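Side-chain contacts in phosphoheptose isomerase (Neisseria gonorrhoeae, PDB 5I01), which probably catalyses the zinc-dependent isomerization of sedoheptulose 7-phosphate to D-glycero-D-manno-heptose 7-phosphate, the first step of glycero-manno-heptose biosynthesis: residues A61-A66 with N179-I184; S89-I94 with D101-K106; A136-D141 with D161-L166. The protein carries 1 engineered substitution. All coordinates share one frame; numbering follows the deposited sequence.

Contact 1: A61-A66 with N179-I184; sequences AQHFAA and NHILLI. With ZN (zinc ion), chain E.
Ile181 sets a methyl group over the face of the zinc-binding His63 imidazole, the unusual feature here. Ile181 CD1 lies over the centre of the His63 ring, 3.7 Å from the centroid and only 14° off the ring normal. This is a CH-pi contact. The nearest ring atom is ND1, with Ile181 CD1 at 3.6 Å from His63 ND1. The two side chains cross at about a right angle. CG1 of Ile181 extends anti to its backbone N (chi1 -163°), and CD1 beyond it reaches the ring although the CB bond does not aim at helix 56-69. His63 uses its other nitrogen for the metal: His63 NE2 binds the zinc ion at 2.2 Å. The metal bond and the methyl on the face both restrict how the ring can turn. Glu67 and His185 of the same chain, with Gln177 of a neighbouring subunit, complete the zinc site, so the metal joins two chains.

The second pair is purely apolar. Ile184 CG2 sits at the edge of the Phe64 ring, close to its plane, 3.9 Å from Phe64 CD1. The same methyl also packs on Phe64 CB. No hydrogen bond spans the two segments. All four touching residues are buried.

Both segments are helical, and they bring together two helices far apart in sequence in the SIS fold. Phe64 continues onto Ile49 and Ala51 of strand 49-52 and Met39 of helix 29-44. On helix 173-193, Asn179 packs against helix 6-27.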
# COMPACT_ATOMS: atom_id res chain seq x y z
N ALA A 61 1.86 1.74 -12.17
CA ALA A 61 2.49 0.44 -12.00
C ALA A 61 1.55 -0.55 -11.34
O ALA A 61 1.42 -1.68 -11.82
CB ALA A 61 3.78 0.57 -11.18
N GLN A 62 0.88 -0.14 -10.26
CA GLN A 62 -0.03 -1.06 -9.55
C GLN A 62 -1.34 -1.29 -10.30
O GLN A 62 -1.95 -2.34 -10.14
CB GLN A 62 -0.23 -0.66 -8.07
CG GLN A 62 -1.13 0.53 -7.76
CD GLN A 62 -1.37 0.68 -6.26
OE1 GLN A 62 -0.43 0.75 -5.46
NE2 GLN A 62 -2.65 0.73 -5.87
N HIS A 63 -1.77 -0.31 -11.10
CA HIS A 63 -2.90 -0.45 -12.05
C HIS A 63 -2.59 -1.53 -13.10
O HIS A 63 -3.39 -2.44 -13.31
CB HIS A 63 -3.14 0.91 -12.74
CG HIS A 63 -4.40 0.99 -13.56
ND1 HIS A 63 -5.16 2.14 -13.61
CD2 HIS A 63 -4.99 0.11 -14.40
CE1 HIS A 63 -6.18 1.96 -14.43
NE2 HIS A 63 -6.11 0.74 -14.92
N PHE A 64 -1.44 -1.43 -13.75
CA PHE A 64 -0.96 -2.47 -14.68
C PHE A 64 -0.93 -3.87 -14.07
O PHE A 64 -1.51 -4.79 -14.61
CB PHE A 64 0.42 -2.11 -15.20
CG PHE A 64 1.07 -3.22 -15.96
CD1 PHE A 64 0.56 -3.62 -17.19
CD2 PHE A 64 2.19 -3.87 -15.45
CE1 PHE A 64 1.15 -4.65 -17.90
CE2 PHE A 64 2.79 -4.90 -16.15
CZ PHE A 64 2.27 -5.29 -17.38
N ALA A 65 -0.26 -4.02 -12.94
CA ALA A 65 -0.15 -5.31 -12.25
C ALA A 65 -1.50 -5.88 -11.81
O ALA A 65 -1.71 -7.09 -11.90
CB ALA A 65 0.78 -5.19 -11.05
N ALA A 66 -2.40 -5.03 -11.35
CA ALA A 66 -3.75 -5.46 -10.95
C ALA A 66 -4.61 -6.00 -12.12
O ALA A 66 -5.40 -6.93 -11.95
CB ALA A 66 -4.48 -4.34 -10.23
N ASN A 179 -1.34 9.49 -21.41
CA ASN A 179 -0.91 8.62 -22.52
C ASN A 179 -0.34 7.28 -22.01
O ASN A 179 -0.55 6.24 -22.62
CB ASN A 179 0.11 9.34 -23.43
CG ASN A 179 -0.52 10.35 -24.35
OD1 ASN A 179 -0.55 10.18 -25.57
ND2 ASN A 179 -1.05 11.42 -23.77
N HIS A 180 0.38 7.31 -20.90
CA HIS A 180 0.92 6.09 -20.31
C HIS A 180 -0.16 5.05 -19.98
O HIS A 180 0.01 3.86 -20.26
CB HIS A 180 1.75 6.39 -19.06
CG HIS A 180 3.13 6.91 -19.34
ND1 HIS A 180 3.95 7.40 -18.35
CD2 HIS A 180 3.84 6.99 -20.49
CE1 HIS A 180 5.10 7.77 -18.87
NE2 HIS A 180 5.05 7.54 -20.17
N ILE A 181 -1.27 5.50 -19.40
CA ILE A 181 -2.33 4.58 -19.00
C ILE A 181 -3.07 4.02 -20.23
O ILE A 181 -3.46 2.86 -20.22
CB ILE A 181 -3.30 5.18 -17.94
CG1 ILE A 181 -4.10 4.07 -17.27
CG2 ILE A 181 -4.25 6.22 -18.52
CD1 ILE A 181 -3.24 3.13 -16.44
N LEU A 182 -3.24 4.84 -21.26
CA LEU A 182 -3.73 4.37 -22.55
C LEU A 182 -2.81 3.26 -23.08
O LEU A 182 -3.29 2.19 -23.45
CB LEU A 182 -3.84 5.52 -23.57
CG LEU A 182 -4.07 5.16 -25.05
CD1 LEU A 182 -5.32 4.30 -25.21
CD2 LEU A 182 -4.16 6.40 -25.91
N LEU A 183 -1.50 3.53 -23.11
CA LEU A 183 -0.50 2.56 -23.58
C LEU A 183 -0.59 1.23 -22.83
O LEU A 183 -0.60 0.17 -23.44
CB LEU A 183 0.92 3.13 -23.48
CG LEU A 183 1.31 4.22 -24.49
CD1 LEU A 183 2.69 4.77 -24.18
CD2 LEU A 183 1.28 3.69 -25.91
N ILE A 184 -0.68 1.30 -21.50
CA ILE A 184 -0.86 0.12 -20.66
C ILE A 184 -2.10 -0.68 -21.05
O ILE A 184 -2.03 -1.90 -21.17
CB ILE A 184 -0.90 0.51 -19.16
CG1 ILE A 184 0.53 0.80 -18.69
CG2 ILE A 184 -1.56 -0.58 -18.30
CD1 ILE A 184 0.64 1.49 -17.35
ZN ZN E . -7.56 -0.14 -16.27

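Contact 2: S89-I94 with D101-K106; sequences SALTAI and DHVFSK
Ile94 carries much of this contact, pointing from helix 88-97 at residues 102-106. Its CB already lies beside Val103 CG1. From CB the side chain forks. The CG2 branch stands anti to the backbone N and runs in against the backbone of His102 and Val103. Ile94 CG2 is 3.5 Å from His102 O. Ile94 CG2 also lies 3.7 Å from Val103 CA. On its other side chain neighbour, Ile94 CG2 is 3.8 Å from Lys106 CD. In the second branch, CG1 lies alongside Lys106 CD. At the tip, Ile94 CD1 is 3.9 Å from Lys106 CB. This methyl also comes close to the carbonyl oxygen of Val103. Ile94 thus packs against the backbone of His102 and Val103 and the aliphatic part of Lys106.

Lys106 starts toward the helix but then bends away at chi3 (77°) and chi4 (68°). Its amino group forms a salt bridge with Glu78 of a neighbouring subunit, and the lysine makes a cation-pi contact with Tyr98 of its own chain. Ser89 and Thr92 of helix 88-97 are hydrogen-bonded to Gly55 of a different neighbouring subunit.

One helical turn before Ile94, Leu91 adds a second apolar patch. Leu91 CD2 is 4.0 Å from Val103 CB, and the two side chains cross at about a right angle. Leu91 CD2 also reaches Phe104 CE1 at 4.1 Å. Val103 CG2 covers one face of the Phe104 ring, so valine and ring form one surface for the leucine. Val103 CG1 turns the other way and packs on Leu91 O. No hydrogen bond crosses between the segments.

Phe104 also touches Asn54, a predicted substrate-binding residue, while Val103 and Phe104 rest on Asn129, and His102 on Glu132, of helix 128-139.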
# COMPACT_ATOMS: atom_id res chain seq x y z
N SER A 89 6.68 -1.31 3.82
CA SER A 89 7.79 -1.70 4.70
C SER A 89 9.11 -1.78 3.93
O SER A 89 10.14 -1.38 4.46
CB SER A 89 7.49 -2.99 5.44
OG SER A 89 6.44 -2.79 6.38
N ALA A 90 9.06 -2.25 2.68
CA ALA A 90 10.24 -2.32 1.81
C ALA A 90 10.67 -0.95 1.31
O ALA A 90 11.85 -0.64 1.32
CB ALA A 90 9.97 -3.22 0.62
N LEU A 91 9.71 -0.15 0.86
CA LEU A 91 10.02 1.21 0.42
C LEU A 91 10.67 2.05 1.56
O LEU A 91 11.72 2.65 1.36
CB LEU A 91 8.76 1.91 -0.11
CG LEU A 91 8.17 1.40 -1.43
CD1 LEU A 91 6.80 2.02 -1.67
CD2 LEU A 91 9.04 1.69 -2.63
N THR A 92 10.05 2.05 2.74
CA THR A 92 10.56 2.84 3.87
C THR A 92 11.84 2.27 4.48
O THR A 92 12.68 3.02 4.95
CB THR A 92 9.50 3.09 4.97
OG1 THR A 92 9.02 1.84 5.51
CG2 THR A 92 8.32 3.91 4.41
N ALA A 93 12.00 0.95 4.47
CA ALA A 93 13.22 0.34 4.99
C ALA A 93 14.41 0.72 4.13
O ALA A 93 15.43 1.13 4.64
CB ALA A 93 13.09 -1.17 5.06
N ILE A 94 14.25 0.59 2.82
CA ILE A 94 15.35 0.80 1.88
C ILE A 94 15.67 2.29 1.78
O ILE A 94 16.84 2.66 1.79
CB ILE A 94 15.05 0.18 0.50
CG1 ILE A 94 14.90 -1.34 0.62
CG2 ILE A 94 16.14 0.54 -0.51
CD1 ILE A 94 14.18 -1.99 -0.54
N ASP A 101 17.19 6.03 -3.86
CA ASP A 101 17.53 5.62 -5.23
C ASP A 101 17.66 4.10 -5.43
O ASP A 101 17.77 3.64 -6.57
CB ASP A 101 18.81 6.34 -5.69
CG ASP A 101 18.69 7.89 -5.62
OD1 ASP A 101 17.59 8.44 -5.32
OD2 ASP A 101 19.72 8.56 -5.87
N HIS A 102 17.66 3.33 -4.34
CA HIS A 102 17.73 1.87 -4.39
C HIS A 102 16.41 1.17 -4.05
O HIS A 102 16.38 -0.05 -3.92
CB HIS A 102 18.83 1.39 -3.43
CG HIS A 102 20.14 2.11 -3.59
ND1 HIS A 102 21.03 1.82 -4.60
CD2 HIS A 102 20.69 3.11 -2.87
CE1 HIS A 102 22.08 2.61 -4.49
NE2 HIS A 102 21.90 3.41 -3.46
N VAL A 103 15.31 1.92 -3.91
CA VAL A 103 14.03 1.31 -3.51
C VAL A 103 13.46 0.32 -4.52
O VAL A 103 12.78 -0.61 -4.12
CB VAL A 103 12.94 2.33 -3.10
CG1 VAL A 103 13.36 3.09 -1.84
CG2 VAL A 103 12.54 3.26 -4.24
N PHE A 104 13.72 0.53 -5.81
CA PHE A 104 13.27 -0.40 -6.86
C PHE A 104 14.37 -1.40 -7.26
O PHE A 104 14.09 -2.60 -7.43
CB PHE A 104 12.79 0.37 -8.10
CG PHE A 104 11.68 1.36 -7.83
CD1 PHE A 104 10.64 1.06 -6.95
CD2 PHE A 104 11.66 2.59 -8.47
CE1 PHE A 104 9.63 1.97 -6.71
CE2 PHE A 104 10.64 3.51 -8.24
CZ PHE A 104 9.63 3.20 -7.36
N SER A 105 15.60 -0.92 -7.40
CA SER A 105 16.73 -1.79 -7.74
C SER A 105 16.97 -2.95 -6.76
O SER A 105 17.44 -3.99 -7.17
CB SER A 105 18.01 -0.96 -7.90
OG SER A 105 18.56 -0.64 -6.63
N LYS A 106 16.66 -2.78 -5.47
CA LYS A 106 16.82 -3.88 -4.50
C LYS A 106 15.74 -4.95 -4.62
O LYS A 106 16.02 -6.15 -4.46
CB LYS A 106 16.87 -3.34 -3.06
CG LYS A 106 18.18 -2.62 -2.73
CD LYS A 106 18.40 -2.47 -1.23
CE LYS A 106 18.86 -3.77 -0.57
NZ LYS A 106 20.24 -4.18 -0.98

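Contact 3: A136-D141 with D161-L166; sequences AAHERD and DTDVLL
A single hydrogen bond makes the contact: His138 NE2 donates to Asp163 OD2 at 2.8 Å. The N-H...O angle is 159°, so the bond is fairly straight. OD2 accepts through its syn lone pair and lies at the edge of the imidazole, almost in the ring plane. Ring and carboxylate planes differ by 12° and are nearly coplanar. The two side chains approach from opposite directions. His138 CG is turned beside its own backbone N (chi1 -78°), which carries the ring toward Asp163.

This His-carboxylate pair ties the C-terminal end of helix 128-139 to the residues leading into strand 164-168, an outer strand of this chain's parallel sheet. The helix ends here in a Schellman motif. Asp141, with positive phi, is its C-prime residue; Met142 N bonds to Ala137 O, and Asp141 N to His138 O at 2.9 Å.

Further hydrogen bonds hold the buried carboxylate. Its OD2 also accepts from Lys160 N, and OD1 accepts from Val144 N of strand 143-149. Three N-H groups therefore share its two oxygens, which fixes its rotation and would probably favour the charged form.

Van der Waals contacts with neighbours add to this: His138 touches Val144 and Lys160, and Ala137 packs on Val144. The pair is remote from the zinc and predicted substrate sites, and neither segment touches another subunit.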
# COMPACT_ATOMS: atom_id res chain seq x y z
N ALA A 136 19.94 -2.87 -12.57
CA ALA A 136 19.75 -4.17 -11.93
C ALA A 136 19.07 -5.18 -12.84
O ALA A 136 19.43 -6.36 -12.81
CB ALA A 136 18.95 -4.01 -10.65
N ALA A 137 18.10 -4.72 -13.63
CA ALA A 137 17.43 -5.56 -14.62
C ALA A 137 18.41 -6.03 -15.70
O ALA A 137 18.37 -7.20 -16.12
CB ALA A 137 16.27 -4.81 -15.25
N HIS A 138 19.29 -5.13 -16.15
CA HIS A 138 20.30 -5.52 -17.13
C HIS A 138 21.27 -6.54 -16.55
O HIS A 138 21.48 -7.59 -17.16
CB HIS A 138 21.03 -4.30 -17.72
CG HIS A 138 20.23 -3.58 -18.77
ND1 HIS A 138 20.40 -2.23 -19.03
CD2 HIS A 138 19.25 -4.00 -19.60
CE1 HIS A 138 19.57 -1.87 -19.99
NE2 HIS A 138 18.86 -2.92 -20.35
N GLU A 139 21.80 -6.28 -15.35
CA GLU A 139 22.67 -7.23 -14.63
C GLU A 139 22.02 -8.61 -14.40
O GLU A 139 22.73 -9.62 -14.39
CB GLU A 139 23.19 -6.63 -13.31
CG GLU A 139 24.31 -5.61 -13.51
CD GLU A 139 24.46 -4.56 -12.39
OE1 GLU A 139 23.51 -4.34 -11.60
OE2 GLU A 139 25.54 -3.92 -12.33
N ARG A 140 20.69 -8.66 -14.25
CA ARG A 140 19.96 -9.94 -14.17
C ARG A 140 19.55 -10.57 -15.50
O ARG A 140 18.83 -11.57 -15.48
CB ARG A 140 18.69 -9.81 -13.31
CG ARG A 140 18.92 -9.93 -11.83
CD ARG A 140 19.52 -11.26 -11.40
NE ARG A 140 20.16 -11.06 -10.11
CZ ARG A 140 19.52 -11.02 -8.94
NH1 ARG A 140 18.20 -11.22 -8.88
NH2 ARG A 140 20.21 -10.80 -7.83
N ASP A 141 19.98 -10.01 -16.63
CA ASP A 141 19.57 -10.49 -17.97
C ASP A 141 18.04 -10.49 -18.18
O ASP A 141 17.46 -11.45 -18.73
CB ASP A 141 20.19 -11.87 -18.25
CG ASP A 141 21.71 -11.83 -18.21
OD1 ASP A 141 22.32 -11.10 -19.03
OD2 ASP A 141 22.29 -12.54 -17.38
N ASP A 161 19.43 -2.92 -27.47
CA ASP A 161 18.64 -3.29 -28.68
C ASP A 161 17.37 -4.07 -28.36
O ASP A 161 16.33 -3.86 -28.99
CB ASP A 161 19.48 -4.16 -29.65
CG ASP A 161 20.14 -3.35 -30.76
OD1 ASP A 161 19.45 -2.53 -31.41
OD2 ASP A 161 21.36 -3.56 -31.01
N THR A 162 17.47 -5.00 -27.41
CA THR A 162 16.38 -5.91 -27.03
C THR A 162 15.31 -5.29 -26.09
O THR A 162 14.35 -5.97 -25.74
CB THR A 162 16.95 -7.17 -26.36
OG1 THR A 162 17.91 -6.80 -25.36
CG2 THR A 162 17.64 -8.06 -27.38
N ASP A 163 15.49 -4.04 -25.69
CA ASP A 163 14.49 -3.32 -24.89
C ASP A 163 13.55 -2.54 -25.82
O ASP A 163 13.81 -2.43 -27.02
CB ASP A 163 15.19 -2.34 -23.92
CG ASP A 163 16.17 -3.03 -22.95
OD1 ASP A 163 15.97 -4.20 -22.55
OD2 ASP A 163 17.14 -2.36 -22.55
N VAL A 164 12.47 -2.00 -25.26
CA VAL A 164 11.46 -1.25 -26.03
C VAL A 164 11.18 0.09 -25.34
O VAL A 164 10.83 0.12 -24.17
CB VAL A 164 10.14 -2.04 -26.18
CG1 VAL A 164 9.10 -1.24 -26.94
CG2 VAL A 164 10.40 -3.37 -26.88
N LEU A 165 11.34 1.18 -26.08
CA LEU A 165 11.12 2.53 -25.56
C LEU A 165 9.76 2.98 -26.02
O LEU A 165 9.51 2.99 -27.22
CB LEU A 165 12.18 3.51 -26.06
CG LEU A 165 12.02 4.98 -25.65
CD1 LEU A 165 12.07 5.15 -24.14
CD2 LEU A 165 13.08 5.84 -26.32
N LEU A 166 8.91 3.34 -25.07
CA LEU A 166 7.62 3.96 -25.34
C LEU A 166 7.69 5.40 -24.82
O LEU A 166 7.34 5.70 -23.67
CB LEU A 166 6.48 3.15 -24.69
CG LEU A 166 6.34 1.67 -25.07
CD1 LEU A 166 5.24 0.96 -24.32
CD2 LEU A 166 6.08 1.51 -26.55

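From the N terminus, helix 56-69 opens contact 1, which closes only at helix 173-193, so most of the sheet lies within its span. Both other contacts fall inside that long loop. Contact 2 closes first, joining helix 88-97 to residues 102-106. Contact 3 follows in series, linking the end of helix 128-139 to the residue just before strand 164-168, with strand 143-149 between them in sequence. None of the loops cross. Contacts 2 and 3 touch where Ser105 O packs on Ala136 CB. Contacts 1 and 3 touch through Leu183 and Leu166. Contacts 1 and 2 stay about 7 Å apart at their nearest atoms, yet both reach the same neighbouring subunit.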